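Local coordinates for long form salivary protein D7L1 (Aedes aegypti, PDB 3DXL) that binds and sequesters biogenic amines and leukotrienes of the vertebrate host, and so modulates blood feeding by the female mosquito, at residues 169-174 with 179-184; 246-251 with 258-263. All coordinates share one frame; numbering follows the deposited sequence.

How the contacts relate
Contact 1 is a surface contact and contact 2 a buried one, their centres about 16 Å apart. Contact 1 joins the short helix 172-175 to the loop that leads into helix 184-196. Contact 2 joins two successive helices, 243-253 and 257-271. The chemistry differs with place. Contact 1 uses a backbone hydrogen bond, a shared water and a leucine methyl. Contact 2 is wholly apolar, with one phenylalanine ring set against a leucine and a tyrosine. The two contacts also touch: Val180 of segment 179-184 packs on Lys249 and Tyr248 of segment 246-251. Both lie near residues that bind noradrenaline.

Contact 1. Residues 169-174 with 179-184; sequences RQQLCQ and TVLDDA
Gln171 OE1 meets a methyl of Leu181, while Gln174 and Thr179 meet mainly through a backbone bond. The Gln171 side chain leaves the backbone with CG anti to the carbonyl carbon (chi1 -65°) and then runs extended. Its CB is still 4.7 Å from Leu181 CD1. CG is slightly farther from that methyl and CD slightly nearer; the amide oxygen alone comes into contact. Gln171 OE1 lies 3.4 Å from Leu181 CD1, where the two side chains cross obliquely. OE1 is also 2.8 Å from a water oxygen, which is placed to donate to it. The same water is 2.8 Å from Asp183 OD2 and is placed to donate there too. The water has other acceptors nearby as well, so its two protons may not serve both of these at all times. Asp183 is the N-cap of helix 184-196, and its OD2 also accepts from Phe186 N.

At the other end, Thr179 N donates to Gln174 O over 3.1 Å, with an N-H...O angle of 156°. This bond closes the loop that follows helix 172-175. Thr179 CB sits 3.3 Å from Gln174 O, and the CB atoms of Gln174 and Thr179 are 4.0 Å apart. The helix is tied by the Cys173-Cys301 disulfide to the C-terminal end of the chain, while Leu181 O accepts from Trp245 NE1 of helix 243-253. A direct bond thus holds the loop, but the Gln171 amide oxygen and the Asp183 carboxylate are linked through water. Two acceptors cannot bond each other directly; the water between them can supply the protons.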
loop_
_atom_site.group_PDB
_atom_site.type_symbol
_atom_site.label_atom_id
_atom_site.label_comp_id
_atom_site.label_asym_id
_atom_site.label_seq_id
_atom_site.Cartn_x
_atom_site.Cartn_y
_atom_site.Cartn_z
ATOM N N ARG A 169 -11.520 23.763 5.556
ATOM C CA ARG A 169 -11.073 22.935 6.669
ATOM C C ARG A 169 -12.227 22.463 7.546
ATOM O O ARG A 169 -12.237 21.325 8.015
ATOM C CB ARG A 169 -10.023 23.686 7.498
ATOM C CG ARG A 169 -9.292 22.824 8.513
ATOM C CD ARG A 169 -8.479 21.762 7.796
ATOM N NE ARG A 169 -7.437 21.204 8.645
ATOM C CZ ARG A 169 -6.562 20.290 8.232
ATOM N NH1 ARG A 169 -6.600 19.845 6.985
ATOM N NH2 ARG A 169 -5.642 19.841 9.072
ATOM N N GLN A 170 -13.212 23.341 7.735
ATOM C CA GLN A 170 -14.371 23.076 8.596
ATOM C C GLN A 170 -15.172 21.844 8.178
ATOM O O GLN A 170 -15.823 21.222 9.008
ATOM C CB GLN A 170 -15.284 24.315 8.656
ATOM C CG GLN A 170 -15.895 24.716 7.308
ATOM C CD GLN A 170 -16.674 26.023 7.357
ATOM O OE1 GLN A 170 -17.537 26.211 8.212
ATOM N NE2 GLN A 170 -16.380 26.925 6.428
ATOM N N GLN A 171 -15.111 21.484 6.899
ATOM C CA GLN A 171 -15.852 20.325 6.415
ATOM C C GLN A 171 -15.366 19.014 7.021
ATOM O O GLN A 171 -16.098 18.030 7.021
ATOM C CB GLN A 171 -15.818 20.253 4.893
ATOM C CG GLN A 171 -16.539 21.404 4.207
ATOM C CD GLN A 171 -16.629 21.200 2.713
ATOM O OE1 GLN A 171 -17.088 20.162 2.236
ATOM N NE2 GLN A 171 -16.191 22.195 1.960
ATOM N N LEU A 172 -14.142 19.006 7.545
ATOM C CA LEU A 172 -13.612 17.788 8.149
ATOM C C LEU A 172 -14.448 17.338 9.349
ATOM O O LEU A 172 -14.480 16.156 9.657
ATOM C CB LEU A 172 -12.144 17.957 8.534
ATOM C CG LEU A 172 -11.173 18.090 7.359
ATOM C CD1 LEU A 172 -9.754 18.161 7.896
ATOM C CD2 LEU A 172 -11.313 16.931 6.365
ATOM N N CYS A 173 -15.122 18.276 10.017
ATOM C CA CYS A 173 -16.013 17.935 11.125
ATOM C C CYS A 173 -17.048 16.904 10.700
ATOM O O CYS A 173 -17.293 15.935 11.418
ATOM C CB CYS A 173 -16.708 19.186 11.660
ATOM S SG CYS A 173 -15.597 20.308 12.514
ATOM N N GLN A 174 -17.651 17.116 9.536
ATOM C CA GLN A 174 -18.668 16.211 9.016
ATOM C C GLN A 174 -18.026 14.983 8.361
ATOM O O GLN A 174 -18.514 13.861 8.530
ATOM C CB GLN A 174 -19.566 16.944 8.018
ATOM C CG GLN A 174 -20.429 18.058 8.635
ATOM C CD GLN A 174 -19.697 19.388 8.752
ATOM O OE1 GLN A 174 -19.111 19.877 7.782
ATOM N NE2 GLN A 174 -19.727 19.977 9.942
ATOM N N THR A 179 -20.152 11.485 7.283
ATOM C CA THR A 179 -21.108 12.133 6.395
ATOM C C THR A 179 -20.605 12.004 4.961
ATOM O O THR A 179 -19.462 12.358 4.653
ATOM C CB THR A 179 -21.324 13.603 6.778
ATOM O OG1 THR A 179 -22.027 13.635 8.018
ATOM C CG2 THR A 179 -22.149 14.338 5.738
ATOM N N VAL A 180 -21.456 11.482 4.091
ATOM C CA VAL A 180 -21.115 11.301 2.685
ATOM C C VAL A 180 -21.546 12.526 1.884
ATOM O O VAL A 180 -22.722 12.682 1.554
ATOM C CB VAL A 180 -21.767 10.031 2.103
ATOM C CG1 VAL A 180 -21.359 9.858 0.642
ATOM C CG2 VAL A 180 -21.378 8.780 2.914
ATOM N N LEU A 181 -20.599 13.410 1.604
ATOM C CA LEU A 181 -20.854 14.579 0.774
ATOM C C LEU A 181 -20.995 14.190 -0.703
ATOM O O LEU A 181 -20.589 13.092 -1.107
ATOM C CB LEU A 181 -19.767 15.640 0.986
ATOM C CG LEU A 181 -19.540 16.091 2.436
ATOM C CD1 LEU A 181 -18.362 17.038 2.517
ATOM C CD2 LEU A 181 -20.791 16.764 3.016
ATOM N N ASP A 182 -21.594 15.083 -1.491
ATOM C CA ASP A 182 -22.009 14.791 -2.869
ATOM C C ASP A 182 -21.195 15.506 -3.927
ATOM O O ASP A 182 -21.363 15.250 -5.115
ATOM C CB ASP A 182 -23.471 15.206 -3.071
ATOM C CG ASP A 182 -24.442 14.162 -2.618
ATOM O OD1 ASP A 182 -24.025 13.021 -2.328
ATOM O OD2 ASP A 182 -25.643 14.496 -2.564
ATOM N N ASP A 183 -20.361 16.439 -3.495
ATOM C CA ASP A 183 -19.669 17.321 -4.418
ATOM C C ASP A 183 -18.410 16.693 -5.025
ATOM O O ASP A 183 -17.856 15.726 -4.496
ATOM C CB ASP A 183 -19.328 18.630 -3.708
ATOM C CG ASP A 183 -18.367 18.421 -2.548
ATOM O OD1 ASP A 183 -18.815 18.053 -1.439
ATOM O OD2 ASP A 183 -17.156 18.617 -2.749
ATOM N N ALA A 184 -17.967 17.276 -6.135
ATOM C CA ALA A 184 -16.783 16.802 -6.855
ATOM C C ALA A 184 -15.530 16.744 -5.980
ATOM O O ALA A 184 -14.742 15.795 -6.073
ATOM C CB ALA A 184 -16.528 17.669 -8.091
HETATM O O HOH W 1 -16.357 18.776 -0.061
#

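Contact 2. Residues 246-251 with 258-263; sequences HYYKCL and DDFKEA
Two successive helices of the C-terminal PBP/GOBP-type half, 243-253 and 257-271, meet where Phe260 packs on Leu251 and Tyr248. This half is mainly helical and holds the pocket for biogenic amines. The helices are separated by a short connection, and Leu251 and Phe260 have the nearest CA atoms of the two segments, 6.8 Å apart. Leu251 CB lies over one face of the Phe260 ring. It is 3.9 Å from the ring centroid and only 9° off the ring normal, a CH-pi contact over the centre. The CD1 branch lies on the same side of the ring but out at the rim, with Leu251 CD1 3.7 Å from Phe260 CE1. One aliphatic side chain therefore meets both the middle and the rim of the ring from one side.

Tyr248, one turn earlier in helix 243-253, meets the far end of the same phenylalanine. Tyr248 CD1 is 4.1 Å from Phe260 CZ, and Tyr248 CE1 is 4.2 Å from Phe260 CE2. The two side chains cross at about a right angle, and the rings meet obliquely. Phe260 has CG anti to the backbone N (chi1 171°), which carries its ring across to the other helix. No hydrogen bond spans the two segments.

Phe264 of the same helix and Phe215 of helix 208-217 also meet Phe260, and Leu225 of helix 223-234 packs on Leu251. Tyr248 rests on Phe186 and Thr190 of helix 184-196, which also carries the noradrenaline-binding His189. The Cys232-Cys250 disulfide ties helix 243-253 to helix 223-234, away from the Phe260 contact.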
loop_
_atom_site.group_PDB
_atom_site.type_symbol
_atom_site.label_atom_id
_atom_site.label_comp_id
_atom_site.label_asym_id
_atom_site.label_seq_id
_atom_site.Cartn_x
_atom_site.Cartn_y
_atom_site.Cartn_z
ATOM N N HIS A 246 -18.371 5.901 -4.834
ATOM C CA HIS A 246 -19.488 4.969 -4.867
ATOM C C HIS A 246 -19.370 3.877 -3.810
ATOM O O HIS A 246 -20.328 3.597 -3.085
ATOM C CB HIS A 246 -19.631 4.329 -6.245
ATOM C CG HIS A 246 -20.600 3.191 -6.276
ATOM N ND1 HIS A 246 -21.966 3.375 -6.308
ATOM C CD2 HIS A 246 -20.399 1.850 -6.277
ATOM C CE1 HIS A 246 -22.564 2.197 -6.332
ATOM N NE2 HIS A 246 -21.636 1.256 -6.309
ATOM N N TYR A 247 -18.202 3.235 -3.738
ATOM C CA TYR A 247 -18.042 2.151 -2.790
ATOM C C TYR A 247 -18.019 2.645 -1.353
ATOM O O TYR A 247 -18.592 2.001 -0.468
ATOM C CB TYR A 247 -16.809 1.308 -3.129
ATOM C CG TYR A 247 -17.077 0.358 -4.274
ATOM C CD1 TYR A 247 -17.851 -0.780 -4.087
ATOM C CD2 TYR A 247 -16.579 0.614 -5.547
ATOM C CE1 TYR A 247 -18.112 -1.649 -5.131
ATOM C CE2 TYR A 247 -16.833 -0.263 -6.606
ATOM C CZ TYR A 247 -17.600 -1.379 -6.382
ATOM O OH TYR A 247 -17.856 -2.250 -7.411
ATOM N N TYR A 248 -17.370 3.785 -1.131
ATOM C CA TYR A 248 -17.381 4.390 0.200
ATOM C C TYR A 248 -18.815 4.667 0.681
ATOM O O TYR A 248 -19.211 4.227 1.764
ATOM C CB TYR A 248 -16.540 5.668 0.202
ATOM C CG TYR A 248 -16.569 6.415 1.512
ATOM C CD1 TYR A 248 -15.881 5.937 2.624
ATOM C CD2 TYR A 248 -17.318 7.592 1.654
ATOM C CE1 TYR A 248 -15.917 6.621 3.847
ATOM C CE2 TYR A 248 -17.357 8.281 2.866
ATOM C CZ TYR A 248 -16.657 7.789 3.952
ATOM O OH TYR A 248 -16.684 8.454 5.157
ATOM N N LYS A 249 -19.580 5.368 -0.151
ATOM C CA LYS A 249 -20.969 5.699 0.166
ATOM C C LYS A 249 -21.790 4.431 0.399
ATOM O O LYS A 249 -22.539 4.330 1.373
ATOM C CB LYS A 249 -21.558 6.503 -0.980
ATOM C CG LYS A 249 -23.049 6.791 -0.848
ATOM C CD LYS A 249 -23.520 7.710 -1.950
ATOM C CE LYS A 249 -25.044 7.871 -1.965
ATOM N NZ LYS A 249 -25.589 8.634 -0.794
ATOM N N CYS A 250 -21.640 3.459 -0.498
ATOM C CA CYS A 250 -22.379 2.215 -0.406
ATOM C C CYS A 250 -22.107 1.509 0.919
ATOM O O CYS A 250 -23.034 1.109 1.616
ATOM C CB CYS A 250 -22.040 1.310 -1.587
ATOM S SG CYS A 250 -23.192 -0.046 -1.861
ATOM N N LEU A 251 -20.832 1.383 1.283
ATOM C CA LEU A 251 -20.461 0.729 2.529
ATOM C C LEU A 251 -21.002 1.475 3.750
ATOM O O LEU A 251 -21.550 0.856 4.666
ATOM C CB LEU A 251 -18.944 0.560 2.623
ATOM C CG LEU A 251 -18.388 -0.568 1.744
ATOM C CD1 LEU A 251 -16.906 -0.362 1.484
ATOM C CD2 LEU A 251 -18.643 -1.909 2.395
ATOM N N ASP A 258 -21.550 -0.380 10.539
ATOM C CA ASP A 258 -20.856 -0.283 11.815
ATOM C C ASP A 258 -19.524 -1.025 11.801
ATOM O O ASP A 258 -18.507 -0.477 12.231
ATOM C CB ASP A 258 -21.748 -0.750 12.965
ATOM C CG ASP A 258 -22.964 0.141 13.148
ATOM O OD1 ASP A 258 -22.815 1.377 13.078
ATOM O OD2 ASP A 258 -24.065 -0.406 13.350
ATOM N N ASP A 259 -19.520 -2.250 11.284
ATOM C CA ASP A 259 -18.279 -2.996 11.112
ATOM C C ASP A 259 -17.330 -2.282 10.162
ATOM O O ASP A 259 -16.123 -2.255 10.408
ATOM C CB ASP A 259 -18.573 -4.407 10.603
ATOM C CG ASP A 259 -19.203 -5.286 11.654
ATOM O OD1 ASP A 259 -19.304 -4.863 12.822
ATOM O OD2 ASP A 259 -19.566 -6.425 11.307
ATOM N N PHE A 260 -17.868 -1.714 9.083
ATOM C CA PHE A 260 -17.043 -0.930 8.158
ATOM C C PHE A 260 -16.356 0.244 8.841
ATOM O O PHE A 260 -15.148 0.449 8.669
ATOM C CB PHE A 260 -17.830 -0.437 6.937
ATOM C CG PHE A 260 -17.063 0.546 6.104
ATOM C CD1 PHE A 260 -16.042 0.112 5.263
ATOM C CD2 PHE A 260 -17.318 1.905 6.198
ATOM C CE1 PHE A 260 -15.301 1.022 4.518
ATOM C CE2 PHE A 260 -16.586 2.813 5.458
ATOM C CZ PHE A 260 -15.582 2.369 4.615
ATOM N N LYS A 261 -17.118 1.040 9.583
ATOM C CA LYS A 261 -16.541 2.192 10.271
ATOM C C LYS A 261 -15.455 1.745 11.247
ATOM O O LYS A 261 -14.405 2.363 11.330
ATOM C CB LYS A 261 -17.624 3.007 10.971
ATOM C CG LYS A 261 -18.584 3.683 9.999
ATOM C CD LYS A 261 -19.767 4.310 10.724
ATOM C CE LYS A 261 -20.726 4.926 9.733
ATOM N NZ LYS A 261 -21.878 5.590 10.417
ATOM N N GLU A 262 -15.696 0.645 11.954
ATOM C CA GLU A 262 -14.702 0.107 12.867
ATOM C C GLU A 262 -13.419 -0.317 12.137
ATOM O O GLU A 262 -12.306 0.025 12.553
ATOM C CB GLU A 262 -15.288 -1.044 13.681
ATOM C CG GLU A 262 -14.381 -1.466 14.801
ATOM C CD GLU A 262 -14.975 -2.484 15.762
ATOM O OE1 GLU A 262 -16.185 -2.810 15.681
ATOM O OE2 GLU A 262 -14.207 -2.945 16.622
ATOM N N ALA A 263 -13.585 -1.033 11.031
ATOM C CA ALA A 263 -12.456 -1.495 10.233
ATOM C C ALA A 263 -11.674 -0.323 9.628
ATOM O O ALA A 263 -10.438 -0.317 9.614
ATOM C CB ALA A 263 -12.950 -2.415 9.149
#